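PDB 4A42: alpha-n-acetylglucosaminidase family protein from Clostridium perfringens, which probably releases alpha-linked N-acetylglucosamine from glycans, this fragment being a family 32 carbohydrate-binding module that probably attaches the enzyme to sugars. Local coordinates for residues Asn45-Asn50 and Val65-Ser70; Ser76-Val81 and Arg128-Asn133; Ser86-Ser91 and Val139-Ile144; Ile92-Asp97 and Thr102-Glu107. All blocks are in the same frame, centred on the assembly; numbering follows the deposited sequence.

Interaction 1 of 4, residues Asn45-Asn50 and Val65-Ser70; sequences NLRDGN and VTFDLS. With CA (calcium ion), chain C.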
loop_
_atom_site.group_PDB
_atom_site.type_symbol
_atom_site.label_atom_id
_atom_site.label_comp_id
_atom_site.label_asym_id
_atom_site.label_seq_id
_atom_site.Cartn_x
_atom_site.Cartn_y
_atom_site.Cartn_z
ATOM N N ASN A 45 0.999 -0.446 -12.004
ATOM C CA ASN A 45 0.380 -1.754 -11.812
ATOM C C ASN A 45 -0.218 -1.859 -10.415
ATOM O O ASN A 45 -1.039 -2.719 -10.145
ATOM C CB ASN A 45 1.383 -2.887 -12.037
ATOM C CG ASN A 45 1.759 -3.051 -13.502
ATOM O OD1 ASN A 45 1.110 -2.495 -14.387
ATOM N ND2 ASN A 45 2.797 -3.831 -13.761
ATOM N N LEU A 46 0.185 -0.975 -9.521
ATOM C CA LEU A 46 -0.349 -1.012 -8.160
ATOM C C LEU A 46 -1.786 -0.526 -8.062
ATOM O O LEU A 46 -2.478 -0.813 -7.083
ATOM C CB LEU A 46 0.516 -0.170 -7.222
ATOM C CG LEU A 46 1.897 -0.712 -6.902
ATOM C CD1 LEU A 46 2.704 0.389 -6.229
ATOM C CD2 LEU A 46 1.776 -1.943 -6.000
ATOM N N ARG A 47 -2.223 0.217 -9.060
ATOM C CA ARG A 47 -3.516 0.803 -8.986
ATOM C C ARG A 47 -4.224 0.894 -10.341
ATOM O O ARG A 47 -4.855 1.857 -10.643
ATOM C CB ARG A 47 -3.430 2.162 -8.293
ATOM C CG ARG A 47 -2.302 2.983 -8.774
ATOM C CD ARG A 47 -2.823 3.966 -9.770
ATOM N NE ARG A 47 -1.937 5.069 -10.066
ATOM C CZ ARG A 47 -2.183 6.321 -9.731
ATOM N NH1 ARG A 47 -3.267 6.654 -9.074
ATOM N NH2 ARG A 47 -1.330 7.231 -10.068
ATOM N N ASP A 48 -4.129 -0.177 -11.097
ATOM C CA ASP A 48 -4.752 -0.251 -12.418
ATOM C C ASP A 48 -6.027 -1.091 -12.445
ATOM O O ASP A 48 -6.638 -1.274 -13.508
ATOM C CB ASP A 48 -3.751 -0.737 -13.471
ATOM C CG ASP A 48 -3.309 -2.162 -13.249
ATOM O OD1 ASP A 48 -3.588 -2.721 -12.164
ATOM O OD2 ASP A 48 -2.680 -2.725 -14.164
ATOM N N GLY A 49 -6.439 -1.588 -11.281
ATOM C CA GLY A 49 -7.675 -2.345 -11.177
ATOM C C GLY A 49 -7.582 -3.784 -11.652
ATOM O O GLY A 49 -8.600 -4.453 -11.788
ATOM N N ASN A 50 -6.364 -4.261 -11.903
ATOM C CA ASN A 50 -6.138 -5.616 -12.406
ATOM C C ASN A 50 -5.243 -6.355 -11.426
ATOM O O ASN A 50 -4.081 -6.016 -11.274
ATOM C CB ASN A 50 -5.478 -5.539 -13.789
ATOM C CG ASN A 50 -5.286 -6.907 -14.441
ATOM O OD1 ASN A 50 -5.085 -7.907 -13.768
ATOM N ND2 ASN A 50 -5.366 -6.944 -15.766
ATOM N N VAL A 65 6.276 1.846 -0.955
ATOM C CA VAL A 65 5.379 2.560 -1.862
ATOM C C VAL A 65 4.688 3.683 -1.088
ATOM O O VAL A 65 4.215 3.460 0.018
ATOM C CB VAL A 65 4.274 1.618 -2.391
ATOM C CG1 VAL A 65 3.318 2.370 -3.322
ATOM C CG2 VAL A 65 4.878 0.390 -3.076
ATOM N N THR A 66 4.622 4.886 -1.656
ATOM C CA THR A 66 3.893 5.979 -1.014
ATOM C C THR A 66 2.821 6.542 -1.941
ATOM O O THR A 66 3.121 6.963 -3.058
ATOM C CB THR A 66 4.826 7.128 -0.599
ATOM O OG1 THR A 66 5.783 6.651 0.354
ATOM C CG2 THR A 66 4.020 8.262 0.037
ATOM N N PHE A 67 1.572 6.533 -1.485
ATOM C CA PHE A 67 0.486 7.185 -2.218
ATOM C C PHE A 67 0.291 8.587 -1.666
ATOM O O PHE A 67 0.256 8.780 -0.446
ATOM C CB PHE A 67 -0.842 6.426 -2.089
ATOM C CG PHE A 67 -0.870 5.113 -2.794
ATOM C CD1 PHE A 67 -0.347 3.980 -2.190
ATOM C CD2 PHE A 67 -1.439 4.997 -4.058
ATOM C CE1 PHE A 67 -0.376 2.766 -2.839
ATOM C CE2 PHE A 67 -1.469 3.779 -4.705
ATOM C CZ PHE A 67 -0.933 2.670 -4.098
ATOM N N ASP A 68 0.182 9.554 -2.569
ATOM C CA ASP A 68 -0.191 10.920 -2.222
ATOM C C ASP A 68 -1.610 11.114 -2.738
ATOM O O ASP A 68 -1.831 11.235 -3.942
ATOM C CB ASP A 68 0.780 11.923 -2.862
ATOM C CG ASP A 68 0.458 13.377 -2.510
ATOM O OD1 ASP A 68 -0.598 13.634 -1.898
ATOM O OD2 ASP A 68 1.266 14.265 -2.858
ATOM N N LEU A 69 -2.574 11.101 -1.827
ATOM C CA LEU A 69 -3.977 11.273 -2.186
ATOM C C LEU A 69 -4.308 12.703 -2.641
ATOM O O LEU A 69 -5.425 12.967 -3.084
ATOM C CB LEU A 69 -4.879 10.855 -1.019
ATOM C CG LEU A 69 -4.638 9.416 -0.540
ATOM C CD1 LEU A 69 -5.593 9.021 0.576
ATOM C CD2 LEU A 69 -4.749 8.438 -1.700
ATOM N N SER A 70 -3.332 13.599 -2.506
ATOM C CA SER A 70 -3.426 14.998 -2.941
ATOM C C SER A 70 -4.053 15.910 -1.887
ATOM O O SER A 70 -3.764 17.111 -1.834
ATOM C CB SER A 70 -4.153 15.124 -4.287
ATOM O OG SER A 70 -5.529 15.425 -4.113
HETATM CA CA CA C . -2.523 -4.393 -10.727
#
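Asp48 OD1 is gripped from two directions in the loop that lays Leu46 and Arg47 on Val65 and Phe67: it binds the calcium ion at 2.4 Å and accepts the backbone N of Asn50 at 3.2 Å. The latter bond closes an Asx turn, with the N-H arriving from above the carboxylate plane, 61° out of it. This is the calcium loop of an F5/8 type C (discoidin-like) beta sandwich, resting on strand 63-69. The same ion takes the carbonyl O of Asn45 and of Asn50, so three ligands curl this short loop round it; Thr53, Gly142 and Glu143 complete the site. Glu143 OE2, whose partner OE1 binds the ion, accepts Gly49 N.

Across the contact only carbon atoms meet. With CG anti to its own carbonyl carbon (chi1 -70°), Leu46 meets Val65 tip to tip, CD1 standing 3.6 Å from Val65 CG1. The ring of Phe67 belongs to the same buried layer, which Val34 and Ile144 extend. Arg47 touches with its aliphatic stem, its guanidinium being bonded to Ala27: CG lies at the edge of the Phe67 ring, near its plane, 4.2 Å from CE2.

Interaction 2 of 4, residues Ser76-Val81 and Arg128-Asn133; sequences SAIDIV and RFVRFN
Val130 opens the contact by bringing CG1 to 4.0 Å from Ile78 CD1, the two side chains sliding past each other from opposite directions. Val130 and Phe132 face the interior of the beta sandwich while Arg131 between them faces out, as strand alternation requires. Arg131 NE makes a salt bridge with Glu93 OE1, and the residue has a cation-pi contact with Trp101. In the interior, strand 129-133 of one sheet packs over strand 77-81 of the other. The strand axes approach to 11.1 Å and run at 36°, face-to-face packing with no backbone bond between the segments.

Phe132 then turns one edge of its ring, CD2-CE2-CZ, to two isoleucines, its CG anti to the carbonyl carbon (chi1 -63°). Ile78 CG2 lies in the ring plane, 3.6 Å from CE2, and Ile80 CD1 comes up near the same plane, 3.8 Å from CD2. Ile92 and Ile144 also touch this ring. At Asn133 the chain faces outward again, and its amide ND2 donates to Ser91 OG and Glu93 OE1.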
loop_
_atom_site.group_PDB
_atom_site.type_symbol
_atom_site.label_atom_id
_atom_site.label_comp_id
_atom_site.label_asym_id
_atom_site.label_seq_id
_atom_site.Cartn_x
_atom_site.Cartn_y
_atom_site.Cartn_z
ATOM N N SER A 76 -10.905 4.548 5.243
ATOM C CA SER A 76 -11.604 3.566 6.048
ATOM C C SER A 76 -11.006 2.154 6.067
ATOM O O SER A 76 -11.126 1.434 7.028
ATOM C CB SER A 76 -13.083 3.477 5.680
ATOM O OG SER A 76 -13.317 2.768 4.499
ATOM N N ALA A 77 -10.413 1.767 4.955
ATOM C CA ALA A 77 -9.902 0.409 4.825
ATOM C C ALA A 77 -8.891 0.304 3.704
ATOM O O ALA A 77 -8.910 1.095 2.762
ATOM C CB ALA A 77 -11.037 -0.578 4.613
ATOM N N ILE A 78 -7.997 -0.677 3.824
ATOM C CA ILE A 78 -6.947 -0.885 2.841
ATOM C C ILE A 78 -6.758 -2.372 2.534
ATOM O O ILE A 78 -6.626 -3.192 3.451
ATOM C CB ILE A 78 -5.601 -0.279 3.319
ATOM C CG1 ILE A 78 -5.751 1.234 3.563
ATOM C CG2 ILE A 78 -4.486 -0.597 2.308
ATOM C CD1 ILE A 78 -4.594 1.877 4.321
ATOM N N ASP A 79 -6.748 -2.721 1.247
ATOM C CA ASP A 79 -6.403 -4.080 0.818
ATOM C C ASP A 79 -5.067 -4.098 0.086
ATOM O O ASP A 79 -4.810 -3.258 -0.773
ATOM C CB ASP A 79 -7.425 -4.644 -0.170
ATOM C CG ASP A 79 -8.770 -4.899 0.445
ATOM O OD1 ASP A 79 -8.865 -4.932 1.687
ATOM O OD2 ASP A 79 -9.734 -5.076 -0.338
ATOM N N ILE A 80 -4.243 -5.095 0.387
ATOM C CA ILE A 80 -3.028 -5.349 -0.373
ATOM C C ILE A 80 -3.159 -6.722 -1.007
ATOM O O ILE A 80 -3.268 -7.727 -0.309
ATOM C CB ILE A 80 -1.772 -5.343 0.514
ATOM C CG1 ILE A 80 -1.675 -4.031 1.290
ATOM C CG2 ILE A 80 -0.502 -5.569 -0.336
ATOM C CD1 ILE A 80 -0.700 -4.083 2.435
ATOM N N VAL A 81 -3.161 -6.761 -2.329
ATOM C CA VAL A 81 -3.264 -8.024 -3.042
ATOM C C VAL A 81 -1.845 -8.537 -3.258
ATOM O O VAL A 81 -1.054 -7.895 -3.959
ATOM C CB VAL A 81 -4.002 -7.840 -4.385
ATOM C CG1 VAL A 81 -4.137 -9.170 -5.106
ATOM C CG2 VAL A 81 -5.383 -7.231 -4.148
ATOM N N ARG A 128 -3.248 12.374 4.033
ATOM C CA ARG A 128 -2.920 12.652 2.662
ATOM C C ARG A 128 -1.963 11.606 2.059
ATOM O O ARG A 128 -2.079 11.254 0.908
ATOM C CB ARG A 128 -2.345 14.060 2.503
ATOM C CG ARG A 128 -1.812 14.345 1.141
ATOM C CD ARG A 128 -1.488 15.782 0.911
ATOM N NE ARG A 128 -0.638 15.890 -0.251
ATOM C CZ ARG A 128 -0.113 17.001 -0.702
ATOM N NH1 ARG A 128 -0.359 18.133 -0.077
ATOM N NH2 ARG A 128 0.669 16.992 -1.771
ATOM N N PHE A 129 -1.037 11.106 2.864
ATOM C CA PHE A 129 -0.052 10.139 2.378
ATOM C C PHE A 129 -0.257 8.786 3.022
ATOM O O PHE A 129 -0.485 8.693 4.222
ATOM C CB PHE A 129 1.370 10.630 2.664
ATOM C CG PHE A 129 1.680 11.974 2.069
ATOM C CD1 PHE A 129 2.207 12.084 0.791
ATOM C CD2 PHE A 129 1.442 13.128 2.788
ATOM C CE1 PHE A 129 2.489 13.324 0.248
ATOM C CE2 PHE A 129 1.723 14.370 2.247
ATOM C CZ PHE A 129 2.249 14.465 0.979
ATOM N N VAL A 130 -0.175 7.734 2.213
ATOM C CA VAL A 130 -0.246 6.378 2.725
ATOM C C VAL A 130 0.995 5.644 2.245
ATOM O O VAL A 130 1.231 5.526 1.038
ATOM C CB VAL A 130 -1.537 5.659 2.276
ATOM C CG1 VAL A 130 -1.730 4.368 3.060
ATOM C CG2 VAL A 130 -2.748 6.574 2.454
ATOM N N ARG A 131 1.797 5.170 3.198
ATOM C CA ARG A 131 3.059 4.526 2.886
ATOM C C ARG A 131 3.053 3.061 3.310
ATOM O O ARG A 131 2.633 2.718 4.415
ATOM C CB ARG A 131 4.237 5.275 3.520
ATOM C CG ARG A 131 5.600 4.682 3.146
ATOM C CD ARG A 131 6.739 5.617 3.512
ATOM N NE ARG A 131 6.912 5.727 4.953
ATOM C CZ ARG A 131 7.748 6.582 5.534
ATOM N NH1 ARG A 131 8.484 7.395 4.783
ATOM N NH2 ARG A 131 7.850 6.622 6.859
ATOM N N PHE A 132 3.498 2.206 2.391
ATOM C CA PHE A 132 3.555 0.764 2.582
ATOM C C PHE A 132 5.009 0.345 2.579
ATOM O O PHE A 132 5.750 0.666 1.656
ATOM C CB PHE A 132 2.809 0.046 1.443
ATOM C CG PHE A 132 1.342 0.357 1.399
ATOM C CD1 PHE A 132 0.888 1.542 0.828
ATOM C CD2 PHE A 132 0.412 -0.523 1.933
ATOM C CE1 PHE A 132 -0.463 1.846 0.809
ATOM C CE2 PHE A 132 -0.949 -0.230 1.896
ATOM C CZ PHE A 132 -1.383 0.965 1.344
ATOM N N ASN A 133 5.425 -0.370 3.613
ATOM C CA ASN A 133 6.776 -0.890 3.650
ATOM C C ASN A 133 6.708 -2.398 3.617
ATOM O O ASN A 133 5.873 -2.993 4.291
ATOM C CB ASN A 133 7.478 -0.396 4.911
ATOM C CG ASN A 133 7.272 1.088 5.128
ATOM O OD1 ASN A 133 7.784 1.910 4.363
ATOM N ND2 ASN A 133 6.486 1.439 6.146
#

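Interaction 3 of 4, residues Ser86-Ser91 and Val139-Ile144; sequences SPLKYS and VKIGEI. With CA (calcium ion), chain C.
The Tyr90 ring lies near Leu88, which touches Val139 and Ile141 across the contact; a second flat group, the Glu143 carboxylate, lies farther along the other segment, at the calcium ion. Leu88 O lies in the plane of the Tyr90 ring, at its edge, while Ile80, Phe134 and Val105 also pack on the tyrosine. The Glu143 carboxylate divides its oxygens, OE1 binding the calcium ion at 2.5 Å and OE2 having a partner of its own, which holds the group at both oxygens. A bend at chi2 (79°) brings it round to the metal.

The contact itself is small and apolar. One methyl of Leu88 does the work. With CG anti to the backbone N (chi1 -168°), Leu88 sends CD1 to within 4.1 Å of Ile141 CD1, the two side chains crossing at about a right angle. The same CD1 comes within 4.3 Å of Val139 CG2, so the leucine addresses both residues at once. Phe134 and Ile80 are further neighbours of Leu88 in this buried layer.

One residue beyond Ile141, Gly142 O binds the calcium ion at 2.3 Å. Its oxygen stands 3.1 Å from Glu143 OE1, a closeness explained by their common cation. Asn45, Asp48, Asn50 and Thr53 complete the seven-ligand shell, all of it protein oxygen, a site of the kind found in many family 32 modules with the F5/8 type C beta-sandwich fold.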
loop_
_atom_site.group_PDB
_atom_site.type_symbol
_atom_site.label_atom_id
_atom_site.label_comp_id
_atom_site.label_asym_id
_atom_site.label_seq_id
_atom_site.Cartn_x
_atom_site.Cartn_y
_atom_site.Cartn_z
ATOM N N SER A 86 5.690 -16.036 -0.663
ATOM C CA SER A 86 5.944 -15.982 0.763
ATOM C C SER A 86 4.884 -15.143 1.455
ATOM O O SER A 86 4.364 -14.204 0.868
ATOM C CB SER A 86 7.335 -15.377 1.023
ATOM O OG SER A 86 8.381 -16.246 0.604
ATOM N N PRO A 87 4.574 -15.463 2.719
ATOM C CA PRO A 87 3.691 -14.586 3.495
ATOM C C PRO A 87 4.221 -13.161 3.469
ATOM O O PRO A 87 5.418 -12.931 3.622
ATOM C CB PRO A 87 3.780 -15.168 4.905
ATOM C CG PRO A 87 4.075 -16.629 4.658
ATOM C CD PRO A 87 5.021 -16.627 3.499
ATOM N N LEU A 88 3.330 -12.204 3.264
ATOM C CA LEU A 88 3.749 -10.816 3.178
ATOM C C LEU A 88 4.065 -10.258 4.553
ATOM O O LEU A 88 3.300 -10.432 5.494
ATOM C CB LEU A 88 2.666 -9.979 2.501
ATOM C CG LEU A 88 3.082 -8.566 2.095
ATOM C CD1 LEU A 88 4.107 -8.627 0.970
ATOM C CD2 LEU A 88 1.866 -7.767 1.670
ATOM N N LYS A 89 5.211 -9.597 4.660
ATOM C CA LYS A 89 5.579 -8.862 5.860
ATOM C C LYS A 89 5.552 -7.398 5.482
ATOM O O LYS A 89 6.214 -6.991 4.530
ATOM C CB LYS A 89 6.961 -9.290 6.361
ATOM C CG LYS A 89 6.998 -10.733 6.860
ATOM C CD LYS A 89 8.417 -11.207 7.144
ATOM C CE LYS A 89 8.422 -12.666 7.542
ATOM N NZ LYS A 89 7.799 -12.844 8.868
ATOM N N TYR A 90 4.782 -6.599 6.220
ATOM C CA TYR A 90 4.492 -5.237 5.784
ATOM C C TYR A 90 4.048 -4.357 6.940
ATOM O O TYR A 90 3.641 -4.858 8.007
ATOM C CB TYR A 90 3.397 -5.237 4.700
ATOM C CG TYR A 90 2.015 -5.601 5.219
ATOM C CD1 TYR A 90 1.644 -6.930 5.401
ATOM C CD2 TYR A 90 1.089 -4.613 5.564
ATOM C CE1 TYR A 90 0.383 -7.268 5.894
ATOM C CE2 TYR A 90 -0.181 -4.947 6.049
ATOM C CZ TYR A 90 -0.522 -6.279 6.214
ATOM O OH TYR A 90 -1.763 -6.655 6.704
ATOM N N SER A 91 4.134 -3.050 6.715
ATOM C CA SER A 91 3.515 -2.059 7.581
ATOM C C SER A 91 2.850 -0.985 6.727
ATOM O O SER A 91 3.152 -0.830 5.541
ATOM C CB SER A 91 4.545 -1.427 8.524
ATOM O OG SER A 91 5.536 -0.688 7.816
ATOM N N VAL A 139 8.587 -10.193 -2.865
ATOM C CA VAL A 139 7.381 -9.375 -2.886
ATOM C C VAL A 139 6.849 -9.123 -4.289
ATOM O O VAL A 139 7.569 -8.632 -5.128
ATOM C CB VAL A 139 7.686 -8.009 -2.227
ATOM C CG1 VAL A 139 6.533 -7.058 -2.357
ATOM C CG2 VAL A 139 8.047 -8.202 -0.771
ATOM N N LYS A 140 5.583 -9.436 -4.528
ATOM C CA LYS A 140 4.954 -9.111 -5.799
ATOM C C LYS A 140 3.559 -8.613 -5.483
ATOM O O LYS A 140 2.714 -9.385 -5.104
ATOM C CB LYS A 140 4.889 -10.343 -6.709
ATOM C CG LYS A 140 6.234 -10.996 -6.902
ATOM C CD LYS A 140 6.183 -12.173 -7.855
ATOM C CE LYS A 140 7.584 -12.687 -8.104
ATOM N NZ LYS A 140 7.644 -13.731 -9.135
ATOM N N ILE A 141 3.317 -7.328 -5.663
ATOM C CA ILE A 141 2.037 -6.753 -5.275
ATOM C C ILE A 141 1.137 -6.567 -6.493
ATOM O O ILE A 141 1.472 -5.841 -7.427
ATOM C CB ILE A 141 2.251 -5.392 -4.563
ATOM C CG1 ILE A 141 3.207 -5.542 -3.371
ATOM C CG2 ILE A 141 0.907 -4.779 -4.137
ATOM C CD1 ILE A 141 2.749 -6.523 -2.323
ATOM N N GLY A 142 0.001 -7.245 -6.497
ATOM C CA GLY A 142 -0.912 -7.164 -7.622
ATOM C C GLY A 142 -1.749 -5.906 -7.622
ATOM O O GLY A 142 -2.143 -5.439 -8.688
ATOM N N GLU A 143 -2.033 -5.362 -6.445
ATOM C CA GLU A 143 -2.894 -4.202 -6.345
ATOM C C GLU A 143 -2.899 -3.704 -4.902
ATOM O O GLU A 143 -2.826 -4.505 -3.973
ATOM C CB GLU A 143 -4.318 -4.601 -6.747
ATOM C CG GLU A 143 -5.225 -3.430 -7.051
ATOM C CD GLU A 143 -5.029 -2.815 -8.441
ATOM O OE1 GLU A 143 -4.248 -3.297 -9.287
ATOM O OE2 GLU A 143 -5.699 -1.823 -8.698
ATOM N N ILE A 144 -2.970 -2.390 -4.727
ATOM C CA ILE A 144 -3.223 -1.796 -3.417
ATOM C C ILE A 144 -4.469 -0.940 -3.534
ATOM O O ILE A 144 -4.550 -0.045 -4.374
ATOM C CB ILE A 144 -2.048 -0.929 -2.931
ATOM C CG1 ILE A 144 -0.838 -1.825 -2.648
ATOM C CG2 ILE A 144 -2.435 -0.135 -1.679
ATOM C CD1 ILE A 144 0.409 -1.062 -2.339
HETATM CA CA CA C . -2.523 -4.393 -10.727
#

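Interaction 4 of 4, residues Ile92-Asp97 and Thr102-Glu107; sequences IEISND and TKIVDE
Ile92 O receives two backbone N-H groups, from Ile104 at 2.8 Å and, weakly, from Val105 at 3.3 Å. The stronger donor comes nearly along the C=O axis. Two residues thus face one, a classic beta bulge, and Ile92 N answers by donating to Val105 O at 3.0 Å. Beyond the shift the strands return to regular antiparallel pairing: Ile94 and Thr102 form a hydrogen-bonded pair, with Thr102 N to Ile94 O at 2.8 Å and an almost straight 177° at the hydrogen.

Around this backbone frame, at the bulge, the outer atoms of Ile104 reach the isoleucines of the partner strand. Its CG1 sits between the backbone N and the carbonyl carbon (chi1 55°), and CD1 reaches both Ile92 CG2 and Ile94 CG2, 4.0 Å from each. Val105 lies alongside Ile92, the two pointing the same way toward the sandwich interior, where Ile92 also meets Val130 and Phe132.

On the other face Glu93 CG lies 3.8 Å from Lys103 CA, so these side chains touch through their carbons. The carboxylate goes to Arg131 and Asn133, and Lys103 NZ stays 5.3 Å from Glu93 OE2. At the far end of the hairpin, Asp97 OD1 accepts the backbone N of Thr99 and of Glu100 in the turn. Pairing of this hairpin therefore rests on main-chain bonds and aliphatic contact, while the charge of Glu93 is probably balanced mainly by Arg131 of strand 126-134.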
loop_
_atom_site.group_PDB
_atom_site.type_symbol
_atom_site.label_atom_id
_atom_site.label_comp_id
_atom_site.label_asym_id
_atom_site.label_seq_id
_atom_site.Cartn_x
_atom_site.Cartn_y
_atom_site.Cartn_z
ATOM N N ILE A 92 1.913 -0.279 7.344
ATOM C CA ILE A 92 1.198 0.805 6.707
ATOM C C ILE A 92 1.312 2.026 7.604
ATOM O O ILE A 92 1.057 1.942 8.809
ATOM C CB ILE A 92 -0.285 0.439 6.521
ATOM C CG1 ILE A 92 -0.423 -0.908 5.786
ATOM C CG2 ILE A 92 -1.016 1.536 5.755
ATOM C CD1 ILE A 92 -1.873 -1.282 5.506
ATOM N N GLU A 93 1.719 3.144 7.013
ATOM C CA GLU A 93 1.862 4.412 7.720
ATOM C C GLU A 93 1.018 5.459 7.016
ATOM O O GLU A 93 0.845 5.403 5.809
ATOM C CB GLU A 93 3.313 4.884 7.698
ATOM C CG GLU A 93 4.297 4.066 8.514
ATOM C CD GLU A 93 5.727 4.442 8.181
ATOM O OE1 GLU A 93 6.204 4.040 7.106
ATOM O OE2 GLU A 93 6.361 5.164 8.975
ATOM N N ILE A 94 0.508 6.432 7.766
ATOM C CA ILE A 94 -0.198 7.553 7.159
ATOM C C ILE A 94 0.394 8.861 7.663
ATOM O O ILE A 94 0.999 8.899 8.738
ATOM C CB ILE A 94 -1.717 7.508 7.439
ATOM C CG1 ILE A 94 -2.000 7.495 8.945
ATOM C CG2 ILE A 94 -2.341 6.289 6.745
ATOM C CD1 ILE A 94 -3.473 7.666 9.289
ATOM N N SER A 95 0.232 9.921 6.874
ATOM C CA SER A 95 0.716 11.244 7.252
ATOM C C SER A 95 -0.149 12.332 6.637
ATOM O O SER A 95 -0.788 12.123 5.598
ATOM C CB SER A 95 2.168 11.441 6.815
ATOM O OG SER A 95 2.666 12.701 7.250
ATOM N N ASN A 96 -0.146 13.502 7.279
ATOM C CA ASN A 96 -0.797 14.686 6.741
ATOM C C ASN A 96 0.180 15.612 6.044
ATOM O O ASN A 96 -0.129 16.189 5.016
ATOM C CB ASN A 96 -1.558 15.424 7.839
ATOM C CG ASN A 96 -2.732 14.650 8.322
ATOM O OD1 ASN A 96 -3.307 13.871 7.587
ATOM N ND2 ASN A 96 -3.104 14.859 9.559
ATOM N N ASP A 97 1.367 15.758 6.610
ATOM C CA ASP A 97 2.357 16.669 6.057
ATOM C C ASP A 97 3.473 16.008 5.270
ATOM O O ASP A 97 4.271 16.674 4.640
ATOM C CB ASP A 97 2.941 17.555 7.160
ATOM C CG ASP A 97 3.572 16.757 8.282
ATOM O OD1 ASP A 97 3.778 15.539 8.126
ATOM O OD2 ASP A 97 3.874 17.360 9.323
ATOM N N THR A 102 2.443 8.137 11.041
ATOM C CA THR A 102 1.815 7.245 12.006
ATOM C C THR A 102 1.648 5.828 11.449
ATOM O O THR A 102 0.919 5.604 10.470
ATOM C CB THR A 102 0.451 7.794 12.467
ATOM O OG1 THR A 102 0.635 9.098 13.043
ATOM C CG2 THR A 102 -0.177 6.867 13.506
ATOM N N LYS A 103 2.310 4.880 12.081
ATOM C CA LYS A 103 2.226 3.485 11.690
ATOM C C LYS A 103 0.949 2.911 12.251
ATOM O O LYS A 103 0.817 2.743 13.431
ATOM C CB LYS A 103 3.459 2.694 12.173
ATOM C CG LYS A 103 3.609 1.295 11.569
ATOM C CD LYS A 103 4.887 0.619 11.878
ATOM C CE LYS A 103 6.084 1.382 11.381
ATOM N NZ LYS A 103 7.388 0.760 11.675
ATOM N N ILE A 104 0.021 2.581 11.376
ATOM C CA ILE A 104 -1.311 2.141 11.783
ATOM C C ILE A 104 -1.511 0.634 11.666
ATOM O O ILE A 104 -2.428 0.086 12.272
ATOM C CB ILE A 104 -2.428 2.848 10.984
ATOM C CG1 ILE A 104 -2.206 2.655 9.482
ATOM C CG2 ILE A 104 -2.509 4.336 11.353
ATOM C CD1 ILE A 104 -3.418 2.959 8.631
ATOM N N VAL A 105 -0.671 -0.028 10.875
ATOM C CA VAL A 105 -0.664 -1.488 10.800
ATOM C C VAL A 105 0.786 -1.928 10.821
ATOM O O VAL A 105 1.600 -1.415 10.064
ATOM C CB VAL A 105 -1.314 -2.020 9.507
ATOM C CG1 VAL A 105 -1.178 -3.544 9.437
ATOM C CG2 VAL A 105 -2.770 -1.604 9.413
ATOM N N ASP A 106 1.124 -2.859 11.703
ATOM C CA ASP A 106 2.496 -3.325 11.781
ATOM C C ASP A 106 2.527 -4.836 11.710
ATOM O O ASP A 106 2.372 -5.528 12.728
ATOM C CB ASP A 106 3.187 -2.829 13.054
ATOM C CG ASP A 106 4.678 -3.138 13.062
ATOM O OD1 ASP A 106 5.134 -3.901 12.181
ATOM O OD2 ASP A 106 5.399 -2.626 13.944
ATOM N N GLU A 107 2.736 -5.342 10.499
ATOM C CA GLU A 107 2.745 -6.779 10.244
ATOM C C GLU A 107 4.104 -7.230 9.737
ATOM O O GLU A 107 4.205 -8.146 8.915
ATOM C CB GLU A 107 1.666 -7.143 9.225
ATOM C CG GLU A 107 0.259 -7.104 9.801
ATOM C CD GLU A 107 0.037 -8.190 10.828
ATOM O OE1 GLU A 107 0.873 -9.114 10.906
ATOM O OE2 GLU A 107 -0.977 -8.120 11.552
#

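How the interactions relate
Interactions 1, 2 and 3 are buried and join their segments by carbon-to-carbon side-chain contact, without hydrogen bonds between the segments, whereas interaction 4 lies at the surface and is the one zipped by backbone hydrogen bonds. Interaction 2 sits nearest the middle of the sandwich, linking its two sheets. Strand 63-69 of interaction 1 and strand 90-95 of interactions 3 and 4 both pair with its strand 126-134. The calcium ion unites interactions 1 and 3, with Leu46 O also bonded to Ile144 N. Interactions 3 and 4 continue into each other where Tyr90 O accepts Glu107 N. Salt bridges link interaction 2 both to interaction 4 (Arg131-Glu93) and to interaction 1 (Arg128-Asp68).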